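Local structure of thiosulfate sulfurtransferase TUM1 (3UTN) at residues T53-S58 with Y119-N124; N147-R152 with E246-P251. The protein accepts persulfide sulfur from the cysteine desulfurase NFS1 and passes it to UBA4 for 2-thiolation of the wobble uridine of tRNAs. One frame throughout, in Å; residues are numbered along the deposited sequence.

Contact 1 (T53-S58 with Y119-N124); sequences TWYLPS and YDRVGN
Thr53 and Arg121 join two loops at the C-terminal edge of the parallel sheet in the N-terminal rhodanese domain. One loop follows strand 47-51. The other follows strand 115-119, its neighbour in the sheet. The two backbones are closest at Thr53 and Asp120, whose CA atoms lie 4.0 Å apart.

The packing is tight around the threonine hydroxyl. Arg121 N donates to Thr53 OG1 at 2.6 Å, and the bond is bent, with an N-H...O angle of 132°. OG1 stands beside the backbone N of Thr53 (chi1 -65°), which turns it to the second loop. The same oxygen is also hydrogen-bonded to Asp51 OD1, so it ties the second loop to the end of strand 47-51. A valine here would probably leave Arg121 N without this acceptor and Asp51 without its hydroxyl partner.

The arginine chain crosses the threonine at about a right angle. It runs extended from CG to NE past the end of Tyr55, where Arg121 CD lies 3.2 Å from Tyr55 OH. The phenol oxygen is hydrogen-bonded to Asp66 of helix 63-69, and Arg121 NH1 to the backbone O of Pro71. Thr53 CG2 sits over one face of the Tyr55 ring, offset toward its rim.

The looser side is at Val122, which is partly exposed. It adds a single methyl group to the contact, CG2 at the edge of the Tyr55 ring. The first loop then runs on to solvent at Pro57 and Ser58. The second loop is braced from within by an Asx motif: Gly123 N donates to Asp120 OD1 at 2.6 Å, from the syn side but 29° out of the carboxylate plane.

Contact 2 (N147-R152 with E246-P251); sequences NFNQYR and ETKTYP
Asn147 and Asn149 both donate to the backbone O of Thr247. Asn147 is the N-cap of helix 148-153 in the N-terminal rhodanese domain. Thr247 belongs to a loop of the C-terminal rhodanese domain, before helix 255-267, so the contact lies between the two domains.

Both ends of the Asn147 amide are used. Its OD1 accepts the capping bond from Gln150 N at 2.9 Å. Its ND2 gives an almost straight bond to Thr247 O at 2.6 Å, with the acceptor in the amide plane. CG lies between the backbone N and the carbonyl carbon (chi1 56°), which lets one amide cap the helix and reach across.

Asn149 ND2 meets Thr247 O at 3.0 Å from above the carbonyl plane, so two donors grip this oxygen. The same nitrogen also bonds the backbone O of Val122.

Gln150 meets the methyl Thr247 CG2 with its amide, NE2 nearest, while NE2 is hydrogen-bonded to Glu153 OE1. Water 1 gives Gln150 OE1 a weak bond and is also bonded to Thr249 OG1, with 2.6 Å between that oxygen and the water. An ST turn bends the chain at Thr247-Thr249: Thr249 N donates to Thr247 OG1 at 3.3 Å.

In the fold
From the N terminus, the chain first forms contact 1. It closes the excursion through helix 63-69, strand 77-78 and helix 98-107, bringing the loop after strand 115-119 back to the loop after strand 47-51. Contact 2 opens past strand 141-145 and closes the 93-residue span from helix 148-153 to the loop between strand 234-236 and helix 255-267. The two are in series and neither nest nor cross. Contact 1 stays inside the N-terminal rhodanese domain. Contact 2 ties that domain to the C-terminal one, which carries the catalytic Cys282. They also touch directly, through Val122 O with Asn149 ND2 and Asn124 ND2 with Lys248 O. Segment 119-124 thus meets both halves of contact 2.

Contact 1 (T53-S58 with Y119-N124)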
ATOM      1  N   THR A  53       4.188  -9.537  -2.481  1.00 19.52           N
ATOM      2  CA  THR A  53       2.975 -10.236  -2.814  1.00 19.86           C
ATOM      3  C   THR A  53       2.313 -10.694  -1.548  1.00 20.13           C
ATOM      4  O   THR A  53       2.929 -11.277  -0.658  1.00 19.15           O
ATOM      5  CB  THR A  53       3.220 -11.422  -3.737  1.00 19.46           C
ATOM      6  OG1 THR A  53       3.692 -10.930  -4.986  1.00 19.13           O
ATOM      7  CG2 THR A  53       1.938 -12.177  -3.973  1.00 19.73           C
ATOM      8  N   TRP A  54       1.046 -10.362  -1.469  1.00 20.61           N
ATOM      9  CA  TRP A  54       0.243 -10.773  -0.374  1.00 21.59           C
ATOM     10  C   TRP A  54      -1.091 -10.988  -0.985  1.00 21.71           C
ATOM     11  O   TRP A  54      -1.532 -10.209  -1.824  1.00 21.12           O
ATOM     12  CB  TRP A  54       0.217  -9.683   0.674  1.00 22.41           C
ATOM     13  CG  TRP A  54      -0.685 -10.020   1.813  1.00 23.87           C
ATOM     14  CD1 TRP A  54      -0.355 -10.666   2.996  1.00 24.50           C
ATOM     15  CD2 TRP A  54      -2.113  -9.754   1.902  1.00 24.75           C
ATOM     16  NE1 TRP A  54      -1.456 -10.806   3.792  1.00 25.16           N
ATOM     17  CE2 TRP A  54      -2.545 -10.281   3.194  1.00 24.96           C
ATOM     18  CE3 TRP A  54      -3.046  -9.145   1.070  1.00 25.03           C
ATOM     19  CZ2 TRP A  54      -3.861 -10.197   3.617  1.00 25.45           C
ATOM     20  CZ3 TRP A  54      -4.369  -9.064   1.510  1.00 25.73           C
ATOM     21  CH2 TRP A  54      -4.764  -9.575   2.755  1.00 25.44           C
ATOM     22  N   TYR A  55      -1.736 -12.067  -0.578  1.00 21.78           N
ATOM     23  CA  TYR A  55      -2.986 -12.457  -1.174  1.00 22.70           C
ATOM     24  C   TYR A  55      -4.079 -12.404  -0.149  1.00 23.28           C
ATOM     25  O   TYR A  55      -3.832 -12.609   1.028  1.00 22.28           O
ATOM     26  CB  TYR A  55      -2.876 -13.877  -1.685  1.00 22.46           C
ATOM     27  CG  TYR A  55      -1.886 -14.043  -2.796  1.00 22.26           C
ATOM     28  CD1 TYR A  55      -1.956 -13.249  -3.936  1.00 22.86           C
ATOM     29  CD2 TYR A  55      -0.903 -15.015  -2.727  1.00 22.21           C
ATOM     30  CE1 TYR A  55      -1.062 -13.415  -4.975  1.00 23.17           C
ATOM     31  CE2 TYR A  55      -0.006 -15.192  -3.759  1.00 22.69           C
ATOM     32  CZ  TYR A  55      -0.095 -14.391  -4.879  1.00 22.37           C
ATOM     33  OH  TYR A  55       0.790 -14.554  -5.896  1.00 23.25           O
ATOM     34  N   LEU A  56      -5.290 -12.114  -0.605  1.00 24.66           N
ATOM     35  CA  LEU A  56      -6.447 -12.339   0.229  1.00 26.73           C
ATOM     36  C   LEU A  56      -6.490 -13.829   0.466  1.00 27.64           C
ATOM     37  O   LEU A  56      -6.397 -14.599  -0.488  1.00 26.76           O
ATOM     38  CB  LEU A  56      -7.716 -11.881  -0.477  1.00 27.53           C
ATOM     39  CG  LEU A  56      -7.867 -10.379  -0.682  1.00 28.19           C
ATOM     40  CD1 LEU A  56      -9.216 -10.092  -1.321  1.00 29.56           C
ATOM     41  CD2 LEU A  56      -7.726  -9.638   0.640  1.00 28.84           C
ATOM     42  N   PRO A  57      -6.576 -14.246   1.740  1.00 29.77           N
ATOM     43  CA  PRO A  57      -6.706 -15.665   2.056  1.00 30.89           C
ATOM     44  C   PRO A  57      -7.809 -16.329   1.247  1.00 31.50           C
ATOM     45  O   PRO A  57      -7.686 -17.499   0.898  1.00 31.90           O
ATOM     46  CB  PRO A  57      -7.052 -15.652   3.540  1.00 31.03           C
ATOM     47  CG  PRO A  57      -6.313 -14.463   4.052  1.00 31.01           C
ATOM     48  CD  PRO A  57      -6.406 -13.432   2.960  1.00 30.27           C
ATOM     49  N   SER A  58      -8.860 -15.575   0.925  1.00 32.54           N
ATOM     50  CA  SER A  58      -9.945 -16.080   0.084  1.00 33.61           C
ATOM     51  C   SER A  58      -9.437 -16.623  -1.252  1.00 33.25           C
ATOM     52  O   SER A  58     -10.046 -17.517  -1.831  1.00 34.38           O
ATOM     53  CB  SER A  58     -10.993 -14.989  -0.161  1.00 34.31           C
ATOM     54  OG  SER A  58     -10.422 -13.878  -0.833  1.00 35.20           O
ATOM     55  N   TYR A 119       7.199  -4.913  -5.698  1.00 17.49           N
ATOM     56  CA  TYR A 119       6.172  -5.332  -6.595  1.00 18.05           C
ATOM     57  C   TYR A 119       5.389  -6.380  -5.869  1.00 18.07           C
ATOM     58  O   TYR A 119       5.757  -6.811  -4.780  1.00 18.54           O
ATOM     59  CB  TYR A 119       6.784  -5.886  -7.873  1.00 17.45           C
ATOM     60  CG  TYR A 119       7.643  -7.107  -7.690  1.00 17.96           C
ATOM     61  CD1 TYR A 119       8.966  -7.004  -7.257  1.00 18.34           C
ATOM     62  CD2 TYR A 119       7.136  -8.367  -7.957  1.00 17.86           C
ATOM     63  CE1 TYR A 119       9.750  -8.131  -7.102  1.00 18.34           C
ATOM     64  CE2 TYR A 119       7.912  -9.494  -7.818  1.00 18.69           C
ATOM     65  CZ  TYR A 119       9.213  -9.369  -7.394  1.00 18.63           C
ATOM     66  OH  TYR A 119       9.963 -10.497  -7.259  1.00 19.57           O
ATOM     67  N   ASP A 120       4.287  -6.770  -6.470  1.00 18.89           N
ATOM     68  CA  ASP A 120       3.565  -7.906  -5.977  1.00 19.81           C
ATOM     69  C   ASP A 120       2.994  -8.607  -7.181  1.00 20.09           C
ATOM     70  O   ASP A 120       3.013  -8.060  -8.286  1.00 20.12           O
ATOM     71  CB  ASP A 120       2.501  -7.481  -4.962  1.00 20.30           C
ATOM     72  CG  ASP A 120       1.458  -6.565  -5.542  1.00 20.57           C
ATOM     73  OD1 ASP A 120       1.187  -6.626  -6.756  1.00 22.40           O
ATOM     74  OD2 ASP A 120       0.881  -5.787  -4.767  1.00 20.70           O
ATOM     75  N   ARG A 121       2.497  -9.815  -6.979  1.00 20.19           N
ATOM     76  CA  ARG A 121       2.014 -10.602  -8.094  1.00 21.32           C
ATOM     77  C   ARG A 121       0.600 -10.248  -8.466  1.00 21.14           C
ATOM     78  O   ARG A 121       0.123 -10.637  -9.524  1.00 21.93           O
ATOM     79  CB  ARG A 121       2.121 -12.078  -7.771  1.00 21.85           C
ATOM     80  CG  ARG A 121       3.555 -12.479  -7.573  1.00 22.31           C
ATOM     81  CD  ARG A 121       3.688 -13.920  -7.158  1.00 24.02           C
ATOM     82  NE  ARG A 121       5.094 -14.206  -6.933  1.00 25.40           N
ATOM     83  CZ  ARG A 121       5.978 -14.407  -7.902  1.00 24.87           C
ATOM     84  NH1 ARG A 121       5.601 -14.367  -9.169  1.00 25.81           N
ATOM     85  NH2 ARG A 121       7.241 -14.648  -7.600  1.00 26.79           N
ATOM     86  N   VAL A 122      -0.073  -9.513  -7.594  1.00 21.16           N
ATOM     87  CA  VAL A 122      -1.470  -9.190  -7.825  1.00 22.12           C
ATOM     88  C   VAL A 122      -1.572  -8.005  -8.764  1.00 22.33           C
ATOM     89  O   VAL A 122      -2.318  -8.034  -9.743  1.00 22.91           O
ATOM     90  CB  VAL A 122      -2.208  -8.911  -6.508  1.00 22.10           C
ATOM     91  CG1 VAL A 122      -3.647  -8.482  -6.774  1.00 22.20           C
ATOM     92  CG2 VAL A 122      -2.177 -10.153  -5.642  1.00 22.87           C
ATOM     93  N   GLY A 123      -0.795  -6.974  -8.475  1.00 22.46           N
ATOM     94  CA  GLY A 123      -0.815  -5.771  -9.272  1.00 23.83           C
ATOM     95  C   GLY A 123      -1.171  -4.614  -8.384  1.00 23.51           C
ATOM     96  O   GLY A 123      -2.341  -4.276  -8.234  1.00 25.60           O
ATOM     97  N   ASN A 124      -0.156  -4.028  -7.767  1.00 23.15           N
ATOM     98  CA  ASN A 124      -0.355  -2.864  -6.915  1.00 21.94           C
ATOM     99  C   ASN A 124      -1.400  -3.115  -5.872  1.00 21.93           C
ATOM    100  O   ASN A 124      -2.311  -2.316  -5.660  1.00 21.70           O
ATOM    101  CB  ASN A 124      -0.720  -1.666  -7.758  1.00 21.60           C
ATOM    102  CG  ASN A 124       0.437  -1.206  -8.572  1.00 21.46           C
ATOM    103  OD1 ASN A 124       1.546  -1.127  -8.058  1.00 22.46           O
ATOM    104  ND2 ASN A 124       0.205  -0.911  -9.836  1.00 21.11           N
TER

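Contact 2 (N147-R152 with E246-P251)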
ATOM      1  N   ASN A 147       3.721  -2.392 -13.043  1.00 19.27           N
ATOM      2  CA  ASN A 147       3.730  -3.239 -11.871  1.00 19.53           C
ATOM      3  C   ASN A 147       4.249  -4.569 -12.351  1.00 19.53           C
ATOM      4  O   ASN A 147       4.609  -4.711 -13.519  1.00 18.91           O
ATOM      5  CB  ASN A 147       2.335  -3.378 -11.261  1.00 19.86           C
ATOM      6  CG  ASN A 147       1.303  -3.883 -12.251  1.00 20.22           C
ATOM      7  OD1 ASN A 147       1.633  -4.355 -13.336  1.00 21.02           O
ATOM      8  ND2 ASN A 147       0.042  -3.789 -11.875  1.00 20.31           N
ATOM      9  N   PHE A 148       4.277  -5.541 -11.459  1.00 19.38           N
ATOM     10  CA  PHE A 148       4.792  -6.833 -11.802  1.00 19.52           C
ATOM     11  C   PHE A 148       3.952  -7.516 -12.864  1.00 19.51           C
ATOM     12  O   PHE A 148       4.483  -8.276 -13.660  1.00 19.51           O
ATOM     13  CB  PHE A 148       4.893  -7.701 -10.572  1.00 19.35           C
ATOM     14  CG  PHE A 148       5.721  -8.922 -10.768  1.00 19.33           C
ATOM     15  CD1 PHE A 148       6.939  -8.856 -11.440  1.00 19.00           C
ATOM     16  CD2 PHE A 148       5.304 -10.137 -10.250  1.00 19.23           C
ATOM     17  CE1 PHE A 148       7.707  -9.992 -11.605  1.00 19.40           C
ATOM     18  CE2 PHE A 148       6.074 -11.270 -10.406  1.00 19.07           C
ATOM     19  CZ  PHE A 148       7.277 -11.198 -11.081  1.00 18.91           C
ATOM     20  N   ASN A 149       2.650  -7.241 -12.873  1.00 20.96           N
ATOM     21  CA  ASN A 149       1.769  -7.766 -13.910  1.00 22.25           C
ATOM     22  C   ASN A 149       2.288  -7.390 -15.277  1.00 22.06           C
ATOM     23  O   ASN A 149       2.455  -8.242 -16.144  1.00 21.74           O
ATOM     24  CB  ASN A 149       0.350  -7.231 -13.756  1.00 23.67           C
ATOM     25  CG  ASN A 149      -0.395  -7.876 -12.607  1.00 24.60           C
ATOM     26  OD1 ASN A 149       0.068  -8.851 -12.019  1.00 26.28           O
ATOM     27  ND2 ASN A 149      -1.560  -7.339 -12.291  1.00 25.53           N
ATOM     28  N   GLN A 150       2.559  -6.104 -15.453  1.00 22.36           N
ATOM     29  CA  GLN A 150       3.006  -5.597 -16.735  1.00 22.90           C
ATOM     30  C   GLN A 150       4.406  -6.072 -16.989  1.00 21.89           C
ATOM     31  O   GLN A 150       4.750  -6.457 -18.097  1.00 20.78           O
ATOM     32  CB  GLN A 150       2.936  -4.080 -16.758  1.00 24.65           C
ATOM     33  CG  GLN A 150       1.511  -3.585 -16.850  1.00 27.32           C
ATOM     34  CD  GLN A 150       0.826  -4.059 -18.112  1.00 29.56           C
ATOM     35  OE1 GLN A 150       0.686  -3.300 -19.062  1.00 32.61           O
ATOM     36  NE2 GLN A 150       0.402  -5.324 -18.129  1.00 30.44           N
ATOM     37  N   TYR A 151       5.197  -6.065 -15.924  1.00 20.85           N
ATOM     38  CA  TYR A 151       6.533  -6.592 -15.949  1.00 20.55           C
ATOM     39  C   TYR A 151       6.535  -7.994 -16.537  1.00 20.86           C
ATOM     40  O   TYR A 151       7.327  -8.302 -17.430  1.00 19.93           O
ATOM     41  CB  TYR A 151       7.065  -6.618 -14.525  1.00 20.05           C
ATOM     42  CG  TYR A 151       8.517  -6.930 -14.435  1.00 19.80           C
ATOM     43  CD1 TYR A 151       9.457  -5.911 -14.368  1.00 19.62           C
ATOM     44  CD2 TYR A 151       8.956  -8.244 -14.412  1.00 19.53           C
ATOM     45  CE1 TYR A 151      10.805  -6.197 -14.277  1.00 20.02           C
ATOM     46  CE2 TYR A 151      10.297  -8.543 -14.335  1.00 19.87           C
ATOM     47  CZ  TYR A 151      11.215  -7.513 -14.266  1.00 19.53           C
ATOM     48  OH  TYR A 151      12.541  -7.805 -14.179  1.00 20.31           O
ATOM     49  N   ARG A 152       5.645  -8.841 -16.030  1.00 21.48           N
ATOM     50  CA  ARG A 152       5.552 -10.205 -16.522  0.57 22.50           C
ATOM     51  C   ARG A 152       4.928 -10.240 -17.904  1.00 22.71           C
ATOM     52  O   ARG A 152       5.444 -10.903 -18.796  1.00 23.58           O
ATOM     53  CB  ARG A 152       4.761 -11.075 -15.559  0.57 22.26           C
ATOM     54  CG  ARG A 152       5.564 -11.511 -14.354  0.57 22.35           C
ATOM     55  CD  ARG A 152       4.667 -12.232 -13.372  0.57 22.18           C
ATOM     56  NE  ARG A 152       3.613 -11.351 -12.872  0.57 22.18           N
ATOM     57  CZ  ARG A 152       2.816 -11.647 -11.850  0.57 22.01           C
ATOM     58  NH1 ARG A 152       2.957 -12.801 -11.207  0.57 21.57           N
ATOM     59  NH2 ARG A 152       1.888 -10.785 -11.473  0.57 21.54           N
ATOM     60  N   GLU A 246      -7.396  -4.125 -15.873  1.00 36.91           N
ATOM     61  CA  GLU A 246      -6.845  -5.435 -16.196  1.00 37.42           C
ATOM     62  C   GLU A 246      -5.428  -5.639 -15.653  1.00 35.43           C
ATOM     63  O   GLU A 246      -5.135  -6.673 -15.064  1.00 36.65           O
ATOM     64  CB  GLU A 246      -6.941  -5.749 -17.700  1.00 40.37           C
ATOM     65  CG  GLU A 246      -6.084  -4.898 -18.631  1.00 43.64           C
ATOM     66  CD  GLU A 246      -6.746  -3.599 -19.067  1.00 46.25           C
ATOM     67  OE1 GLU A 246      -7.960  -3.412 -18.818  1.00 47.80           O
ATOM     68  OE2 GLU A 246      -6.039  -2.758 -19.669  1.00 47.43           O
ATOM     69  N   THR A 247      -4.573  -4.636 -15.822  1.00 32.65           N
ATOM     70  CA  THR A 247      -3.157  -4.757 -15.490  1.00 30.77           C
ATOM     71  C   THR A 247      -2.879  -4.361 -14.050  1.00 28.53           C
ATOM     72  O   THR A 247      -1.816  -4.654 -13.515  1.00 28.00           O
ATOM     73  CB  THR A 247      -2.295  -3.882 -16.412  1.00 30.68           C
ATOM     74  OG1 THR A 247      -2.560  -2.500 -16.143  1.00 31.39           O
ATOM     75  CG2 THR A 247      -2.602  -4.180 -17.882  1.00 31.33           C
ATOM     76  N   LYS A 248      -3.836  -3.673 -13.435  1.00 27.45           N
ATOM     77  CA  LYS A 248      -3.705  -3.186 -12.062  1.00 26.57           C
ATOM     78  C   LYS A 248      -2.538  -2.222 -11.903  1.00 24.54           C
ATOM     79  O   LYS A 248      -2.078  -1.971 -10.796  1.00 23.18           O
ATOM     80  CB  LYS A 248      -3.591  -4.349 -11.065  1.00 27.91           C
ATOM     81  CG  LYS A 248      -4.708  -5.373 -11.158  1.00 30.26           C
ATOM     82  CD  LYS A 248      -6.062  -4.706 -10.995  1.00 32.49           C
ATOM     83  CE  LYS A 248      -7.191  -5.713 -11.128  1.00 34.46           C
ATOM     84  NZ  LYS A 248      -8.491  -4.991 -11.201  1.00 37.17           N
ATOM     85  N   THR A 249      -2.052  -1.684 -13.014  1.00 23.48           N
ATOM     86  CA  THR A 249      -1.027  -0.672 -12.927  1.00 22.98           C
ATOM     87  C   THR A 249      -1.679   0.593 -12.442  1.00 22.55           C
ATOM     88  O   THR A 249      -2.863   0.846 -12.699  1.00 22.85           O
ATOM     89  CB  THR A 249      -0.374  -0.338 -14.275  1.00 23.32           C
ATOM     90  OG1 THR A 249      -1.397  -0.131 -15.256  1.00 24.02           O
ATOM     91  CG2 THR A 249       0.557  -1.442 -14.706  1.00 23.27           C
ATOM     92  N   TYR A 250      -0.902   1.381 -11.729  1.00 22.01           N
ATOM     93  CA  TYR A 250      -1.254   2.756 -11.550  1.00 22.46           C
ATOM     94  C   TYR A 250      -1.129   3.381 -12.907  1.00 23.22           C
ATOM     95  O   TYR A 250      -0.160   3.119 -13.616  1.00 22.78           O
ATOM     96  CB  TYR A 250      -0.281   3.432 -10.631  1.00 21.57           C
ATOM     97  CG  TYR A 250      -0.496   3.064  -9.211  1.00 21.10           C
ATOM     98  CD1 TYR A 250      -1.574   3.582  -8.503  1.00 20.70           C
ATOM     99  CD2 TYR A 250       0.379   2.203  -8.565  1.00 20.65           C
ATOM    100  CE1 TYR A 250      -1.777   3.239  -7.186  1.00 20.87           C
ATOM    101  CE2 TYR A 250       0.195   1.869  -7.244  1.00 20.66           C
ATOM    102  CZ  TYR A 250      -0.885   2.386  -6.566  1.00 20.57           C
ATOM    103  OH  TYR A 250      -1.066   2.051  -5.267  1.00 20.41           O
ATOM    104  N   PRO A 251      -2.122   4.189 -13.284  1.00 24.52           N
ATOM    105  CA  PRO A 251      -1.988   4.980 -14.489  1.00 25.41           C
ATOM    106  C   PRO A 251      -0.750   5.837 -14.367  1.00 25.94           C
ATOM    107  O   PRO A 251      -0.269   6.083 -13.259  1.00 24.74           O
ATOM    108  CB  PRO A 251      -3.236   5.857 -14.466  1.00 25.57           C
ATOM    109  CG  PRO A 251      -4.230   5.049 -13.718  1.00 25.30           C
ATOM    110  CD  PRO A 251      -3.441   4.351 -12.656  1.00 24.54           C
TER
HETATM  111  O   HOH W   1      -1.226  -0.756 -17.801  1.00 39.68           O